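Local coordinates for protein ribulose bisphosphate carboxylase (Hyperthermus butylicus DSM 5456, PDB 6HUN) that probably catalyses the addition of carbon dioxide and water to ribulose 1,5-bisphosphate, giving two molecules of 3-phosphoglycerate, in an archaeal AMP degradation pathway, at residues Asp269-Thr272 with Ala273-Ala277; Thr48-Gln51 with Gly52-Ile55; Gly188-Ala191 with Tyr192-Ile196. All coordinates share one frame; numbering follows the deposited sequence.

In the fold
The three contacts follow one another in series along the chain, and none encloses or crosses another. Interaction 2 comes first. It closes a tight turn between strand 41-49 of the N-terminal domain and helix 55-65. Interaction 3 follows in the catalytic domain, within helix 184-196 of the first beta-alpha-beta unit of the barrel. Interaction 1 comes last, where barrel strand 265-269 passes into helix 275-288. The centres of interactions 2 and 3 lie about 57 Å apart, on opposite sides of the chain's centre. Interaction 1 is closer to that centre, and its centre is about 29 Å from that of interaction 3. Interactions 1 and 3 both touch the second subunit of the dimer.

Interaction 1 (Asp269-Thr272 with Ala273-Ala277); sequences DFLT and AGWAA
F270 and W275 lie side by side and point the same way, with the rings set obliquely. Their planes meet at 48°, and the centroid of the F270 ring is 5.2 Å from that of the six-membered ring of W275. F270 CD1 sits over one face of the indole. The closest approach is F270 CE1 to W275 CH2, 3.6 Å. The first torsion of F270 sets CG between its own backbone N and carbonyl carbon (chi1 59°), which brings the ring round to the indole although the bond to CB points away from 273-277.

L271 runs alongside W275 in the same direction. L271 CD2 is 3.8 Å from W275 CZ2, in the benzene half of the indole. The two side chains thus share the indole: F270 lies mainly at CH2 and CZ3, L271 at CZ2 and CE2. Replacing W275 by an alanine is likely to leave the F270 ring and L271 CD2 without their shared partner and open a gap there.

The backbone here forms the strand-to-helix turn of a TIM barrel, after strand 265-269. A273 N donates to D269 O at 2.9 Å, and the bond is nearly straight. G274 N reaches F270 O only weakly, at 3.1 Å. G274 is the N-cap residue of helix 275-288. At its positive phi of 112° a CB would press against the carbonyl O of A273.

The side chain of D269 leads away from the turn, toward the predicted active site. It lies near H295, a predicted proton acceptor, and touches E206, a predicted magnesium ligand. F270 also packs on V315 and A319 of helix 312-322. W275 also packs on T272 of the second subunit.

Interaction 2 (Thr48-Gln51 with Gly52-Ile55); sequences TPAQ and GISI
P49 and I53 face each other across a tight turn. Among the apolar contacts, P49 CB lies 4.2 Å from I53 CB, and I53 CG2 is at a similar distance from P49 CB. The nearest approach of the two residues is P49 CB to I53 O, 3.3 Å. The pyrrolidine ring also meets I55, whose side chain crosses it at a slant. P49 CG touches I55 CD1 at 3.9 Å. In I55, CG1 is anti to the backbone N (chi1 -179°), and the bend at chi2 then carries CD1 to the proline. A50 CB meets I53 CG1 at a distance like that between the CB atoms of P49 and I53.

The backbone hydrogen bond runs from I53 N to A50 O, 3.2 Å long. It is fairly straight at the hydrogen, with an angle of 164°. The donor nonetheless stands above the carbonyl plane, 41° out of it. This bond closes a type II beta turn from A50 to I53, with Q51 and G52 at its corners. G52 has a positive phi, where a CB would collide with the carbonyl O of Q51. The turn leads from the end of strand 41-49 in the N-terminal domain to helix 55-65.

For capping, S54 stands at the N-cap of that helix, and its OG accepts a hydrogen bond from D57 N. P49 and I53 both pack on A58 of the helix, while I55 reaches W99 and V101 of strand 99-105.

Interaction 3 (Gly188-Ala191 with Tyr192-Ile196); sequences GRVA and YEILI
I194 packs back against V190, one helical turn earlier. I194 CB lies 3.5 Å from A191 O and a little farther from V190 O. With chi1 at -73°, I194 CG1 lies opposite the carbonyl carbon and on the side of the backbone N. This lays I194 CG1 against V190 O at 3.5 Å. At the tip, I194 CD1 meets V190 O at 3.4 Å. I194 CD1 also touches V190 CG1 at 4.0 Å, where the two side chains meet at an angle. Beyond the pair, V190 rests on P176 and Y182, and I194 on I199.

Along the helix the backbone makes i to i+4 bonds. L195 N to A191 O is short and straight, at 3.0 Å and 174°. I194 N to V190 O is weak. On another side of the helix, I196 CB lies over one face of the Y192 ring, toward its rim. The OH of Y192 is hydrogen-bonded to E233, and its ring takes a cation-pi contact from R229. R189 and V190 touch V76 of the second subunit. Helix 184-196 links parallel strands 171-174 and 201-203, the first beta-alpha-beta crossover of the TIM barrel.

Interaction 1 (Asp269-Thr272 with Ala273-Ala277)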
loop_
_atom_site.group_PDB
_atom_site.type_symbol
_atom_site.label_atom_id
_atom_site.label_comp_id
_atom_site.label_asym_id
_atom_site.label_seq_id
_atom_site.Cartn_x
_atom_site.Cartn_y
_atom_site.Cartn_z
ATOM N N ASP A 269 1.516 5.781 -9.710
ATOM C CA ASP A 269 1.524 5.983 -8.249
ATOM C C ASP A 269 1.671 4.594 -7.684
ATOM O O ASP A 269 0.702 3.871 -7.520
ATOM C CB ASP A 269 0.243 6.650 -7.796
ATOM C CG ASP A 269 -0.028 8.006 -8.442
ATOM O OD1 ASP A 269 0.774 8.597 -9.211
ATOM O OD2 ASP A 269 -1.107 8.546 -8.136
ATOM N N PHE A 270 2.908 4.164 -7.391
ATOM C CA PHE A 270 3.055 2.727 -7.179
ATOM C C PHE A 270 2.566 2.265 -5.803
ATOM O O PHE A 270 2.479 1.059 -5.586
ATOM C CB PHE A 270 4.522 2.311 -7.407
ATOM C CG PHE A 270 5.538 3.004 -6.487
ATOM C CD1 PHE A 270 5.937 2.409 -5.289
ATOM C CD2 PHE A 270 6.145 4.202 -6.875
ATOM C CE1 PHE A 270 6.887 3.017 -4.490
ATOM C CE2 PHE A 270 7.089 4.870 -6.065
ATOM C CZ PHE A 270 7.483 4.265 -4.906
ATOM N N LEU A 271 2.354 3.178 -4.855
ATOM C CA LEU A 271 1.811 2.737 -3.556
ATOM C C LEU A 271 0.302 2.778 -3.550
ATOM O O LEU A 271 -0.316 1.937 -2.867
ATOM C CB LEU A 271 2.371 3.603 -2.395
ATOM C CG LEU A 271 3.901 3.353 -2.306
ATOM C CD1 LEU A 271 4.407 4.419 -1.293
ATOM C CD2 LEU A 271 4.279 1.929 -1.954
ATOM N N THR A 272 -0.329 3.653 -4.338
ATOM C CA THR A 272 -1.804 3.656 -4.365
ATOM C C THR A 272 -2.385 2.696 -5.405
ATOM O O THR A 272 -3.452 2.098 -5.134
ATOM C CB THR A 272 -2.326 5.088 -4.628
ATOM O OG1 THR A 272 -1.971 5.528 -5.942
ATOM C CG2 THR A 272 -1.770 6.089 -3.588
ATOM N N ALA A 273 -1.717 2.506 -6.547
ATOM C CA ALA A 273 -2.096 1.394 -7.431
ATOM C C ALA A 273 -1.587 0.067 -6.871
ATOM O O ALA A 273 -2.278 -0.960 -6.915
ATOM C CB ALA A 273 -1.546 1.651 -8.857
ATOM N N GLY A 274 -0.397 0.059 -6.296
ATOM C CA GLY A 274 0.118 -1.092 -5.596
ATOM C C GLY A 274 1.321 -1.730 -6.313
ATOM O O GLY A 274 1.613 -1.449 -7.473
ATOM N N TRP A 275 2.069 -2.523 -5.551
ATOM C CA TRP A 275 3.293 -3.137 -6.082
ATOM C C TRP A 275 3.007 -4.034 -7.265
ATOM O O TRP A 275 3.787 -4.060 -8.210
ATOM C CB TRP A 275 3.988 -3.953 -5.002
ATOM C CG TRP A 275 4.573 -3.042 -3.945
ATOM C CD1 TRP A 275 4.149 -2.935 -2.649
ATOM C CD2 TRP A 275 5.688 -2.188 -4.086
ATOM N NE1 TRP A 275 4.963 -2.010 -1.972
ATOM C CE2 TRP A 275 5.902 -1.544 -2.836
ATOM C CE3 TRP A 275 6.565 -1.910 -5.150
ATOM C CZ2 TRP A 275 6.994 -0.636 -2.612
ATOM C CZ3 TRP A 275 7.630 -0.956 -4.932
ATOM C CH2 TRP A 275 7.799 -0.354 -3.682
ATOM N N ALA A 276 1.915 -4.807 -7.227
ATOM C CA ALA A 276 1.674 -5.671 -8.378
ATOM C C ALA A 276 1.416 -4.830 -9.623
ATOM O O ALA A 276 1.855 -5.192 -10.743
ATOM C CB ALA A 276 0.500 -6.666 -8.076
ATOM N N ALA A 277 0.706 -3.722 -9.479
ATOM C CA ALA A 277 0.487 -2.835 -10.635
ATOM C C ALA A 277 1.805 -2.310 -11.172
ATOM O O ALA A 277 1.999 -2.191 -12.410
ATOM C CB ALA A 277 -0.382 -1.619 -10.239
#

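Interaction 2 (Thr48-Gln51 with Gly52-Ile55)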
loop_
_atom_site.group_PDB
_atom_site.type_symbol
_atom_site.label_atom_id
_atom_site.label_comp_id
_atom_site.label_asym_id
_atom_site.label_seq_id
_atom_site.Cartn_x
_atom_site.Cartn_y
_atom_site.Cartn_z
ATOM N N THR A 48 10.393 -1.784 19.295
ATOM C CA THR A 48 9.984 -1.321 20.614
ATOM C C THR A 48 9.042 -2.364 21.219
ATOM O O THR A 48 7.846 -2.425 20.851
ATOM C CB THR A 48 9.304 0.042 20.546
ATOM O OG1 THR A 48 10.170 0.993 19.911
ATOM C CG2 THR A 48 8.955 0.524 21.968
ATOM N N PRO A 49 9.529 -3.212 22.102
ATOM C CA PRO A 49 8.658 -4.245 22.683
ATOM C C PRO A 49 7.564 -3.602 23.494
ATOM O O PRO A 49 7.738 -2.528 24.074
ATOM C CB PRO A 49 9.614 -5.057 23.562
ATOM C CG PRO A 49 11.011 -4.622 23.126
ATOM C CD PRO A 49 10.886 -3.219 22.696
ATOM N N ALA A 50 6.427 -4.279 23.550
ATOM C CA ALA A 50 5.325 -3.825 24.375
ATOM C C ALA A 50 5.711 -3.932 25.844
ATOM O O ALA A 50 6.738 -4.523 26.200
ATOM C CB ALA A 50 4.063 -4.658 24.090
ATOM N N GLN A 51 4.874 -3.377 26.709
ATOM C CA GLN A 51 5.199 -3.443 28.137
ATOM C C GLN A 51 5.282 -4.890 28.591
ATOM O O GLN A 51 4.364 -5.677 28.362
ATOM C CB GLN A 51 4.162 -2.721 28.992
ATOM C CG GLN A 51 4.663 -2.431 30.438
ATOM C CD GLN A 51 6.099 -1.878 30.461
ATOM O OE1 GLN A 51 6.279 -0.673 30.612
ATOM N NE2 GLN A 51 7.120 -2.756 30.387
ATOM N N GLY A 52 6.373 -5.234 29.271
ATOM C CA GLY A 52 6.505 -6.541 29.876
ATOM C C GLY A 52 7.141 -7.579 28.981
ATOM O O GLY A 52 7.433 -8.683 29.450
ATOM N N ILE A 53 7.377 -7.248 27.711
ATOM C CA ILE A 53 7.946 -8.162 26.734
ATOM C C ILE A 53 9.437 -7.875 26.616
ATOM O O ILE A 53 9.833 -6.726 26.376
ATOM C CB ILE A 53 7.252 -7.979 25.364
ATOM C CG1 ILE A 53 5.755 -8.297 25.445
ATOM C CG2 ILE A 53 7.939 -8.828 24.320
ATOM C CD1 ILE A 53 5.450 -9.740 25.829
ATOM N N SER A 54 10.271 -8.907 26.742
ATOM C CA SER A 54 11.705 -8.697 26.539
ATOM C C SER A 54 12.032 -8.597 25.045
ATOM O O SER A 54 11.270 -9.061 24.188
ATOM C CB SER A 54 12.519 -9.823 27.165
ATOM O OG SER A 54 12.551 -10.950 26.300
ATOM N N ILE A 55 13.173 -7.961 24.729
ATOM C CA ILE A 55 13.540 -7.768 23.321
ATOM C C ILE A 55 13.776 -9.109 22.649
ATOM O O ILE A 55 13.419 -9.319 21.474
ATOM C CB ILE A 55 14.761 -6.831 23.165
ATOM C CG1 ILE A 55 15.096 -6.629 21.693
ATOM C CG2 ILE A 55 16.023 -7.397 23.839
ATOM C CD1 ILE A 55 13.861 -6.107 20.850
#

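Interaction 3 (Gly188-Ala191 with Tyr192-Ile196)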
loop_
_atom_site.group_PDB
_atom_site.type_symbol
_atom_site.label_atom_id
_atom_site.label_comp_id
_atom_site.label_asym_id
_atom_site.label_seq_id
_atom_site.Cartn_x
_atom_site.Cartn_y
_atom_site.Cartn_z
ATOM N N GLY A 188 -3.193 21.339 -23.047
ATOM C CA GLY A 188 -2.215 21.267 -24.119
ATOM C C GLY A 188 -1.504 22.589 -24.377
ATOM O O GLY A 188 -0.302 22.608 -24.659
ATOM N N ARG A 189 -2.224 23.711 -24.286
ATOM C CA ARG A 189 -1.530 24.997 -24.420
ATOM C C ARG A 189 -0.585 25.241 -23.242
ATOM O O ARG A 189 0.521 25.753 -23.438
ATOM C CB ARG A 189 -2.527 26.156 -24.579
ATOM C CG ARG A 189 -3.593 25.954 -25.668
ATOM C CD ARG A 189 -4.438 27.225 -25.939
ATOM N NE ARG A 189 -5.275 27.567 -24.790
ATOM C CZ ARG A 189 -6.604 27.484 -24.754
ATOM N NH1 ARG A 189 -7.271 27.059 -25.811
ATOM N NH2 ARG A 189 -7.267 27.786 -23.640
ATOM N N VAL A 190 -0.980 24.857 -22.013
ATOM C CA VAL A 190 -0.098 25.042 -20.856
ATOM C C VAL A 190 1.210 24.283 -21.047
ATOM O O VAL A 190 2.295 24.789 -20.714
ATOM C CB VAL A 190 -0.803 24.616 -19.547
ATOM C CG1 VAL A 190 0.132 24.776 -18.344
ATOM C CG2 VAL A 190 -2.064 25.438 -19.320
ATOM N N ALA A 191 1.125 23.041 -21.548
ATOM C CA ALA A 191 2.325 22.236 -21.754
ATOM C C ALA A 191 3.245 22.867 -22.782
ATOM O O ALA A 191 4.470 22.812 -22.645
ATOM C CB ALA A 191 1.952 20.843 -22.219
ATOM N N TYR A 192 2.672 23.370 -23.873
ATOM C CA TYR A 192 3.481 24.017 -24.895
ATOM C C TYR A 192 4.407 25.076 -24.303
ATOM O O TYR A 192 5.616 25.078 -24.563
ATOM C CB TYR A 192 2.572 24.649 -25.935
ATOM C CG TYR A 192 3.357 25.419 -26.982
ATOM C CD1 TYR A 192 4.212 24.759 -27.854
ATOM C CD2 TYR A 192 3.233 26.787 -27.094
ATOM C CE1 TYR A 192 4.918 25.453 -28.832
ATOM C CE2 TYR A 192 3.949 27.498 -28.071
ATOM C CZ TYR A 192 4.798 26.813 -28.926
ATOM O OH TYR A 192 5.526 27.485 -29.909
ATOM N N GLU A 193 3.857 26.001 -23.520
ATOM C CA GLU A 193 4.688 27.084 -22.992
ATOM C C GLU A 193 5.821 26.545 -22.125
ATOM O O GLU A 193 6.953 27.054 -22.182
ATOM C CB GLU A 193 3.827 28.052 -22.190
ATOM C CG GLU A 193 2.461 28.247 -22.789
ATOM C CD GLU A 193 1.847 29.574 -22.418
ATOM O OE1 GLU A 193 1.148 29.631 -21.383
ATOM O OE2 GLU A 193 2.058 30.554 -23.166
ATOM N N ILE A 194 5.524 25.519 -21.316
ATOM C CA ILE A 194 6.528 24.878 -20.463
ATOM C C ILE A 194 7.677 24.333 -21.316
ATOM O O ILE A 194 8.842 24.692 -21.123
ATOM C CB ILE A 194 5.862 23.781 -19.604
ATOM C CG1 ILE A 194 5.014 24.417 -18.485
ATOM C CG2 ILE A 194 6.882 22.808 -18.981
ATOM C CD1 ILE A 194 3.901 23.530 -17.943
ATOM N N LEU A 195 7.366 23.464 -22.290
ATOM C CA LEU A 195 8.433 22.836 -23.071
ATOM C C LEU A 195 9.182 23.843 -23.933
ATOM O O LEU A 195 10.421 23.801 -24.010
ATOM C CB LEU A 195 7.863 21.748 -23.953
ATOM C CG LEU A 195 7.053 20.677 -23.194
ATOM C CD1 LEU A 195 6.621 19.671 -24.205
ATOM C CD2 LEU A 195 7.898 20.027 -22.133
ATOM N N ILE A 196 8.444 24.729 -24.612
ATOM C CA ILE A 196 9.045 25.682 -25.553
ATOM C C ILE A 196 10.174 26.500 -24.926
ATOM O O ILE A 196 11.121 26.894 -25.617
ATOM C CB ILE A 196 7.952 26.598 -26.151
ATOM C CG1 ILE A 196 8.369 27.083 -27.527
ATOM C CG2 ILE A 196 7.647 27.803 -25.239
ATOM C CD1 ILE A 196 8.313 26.000 -28.568
#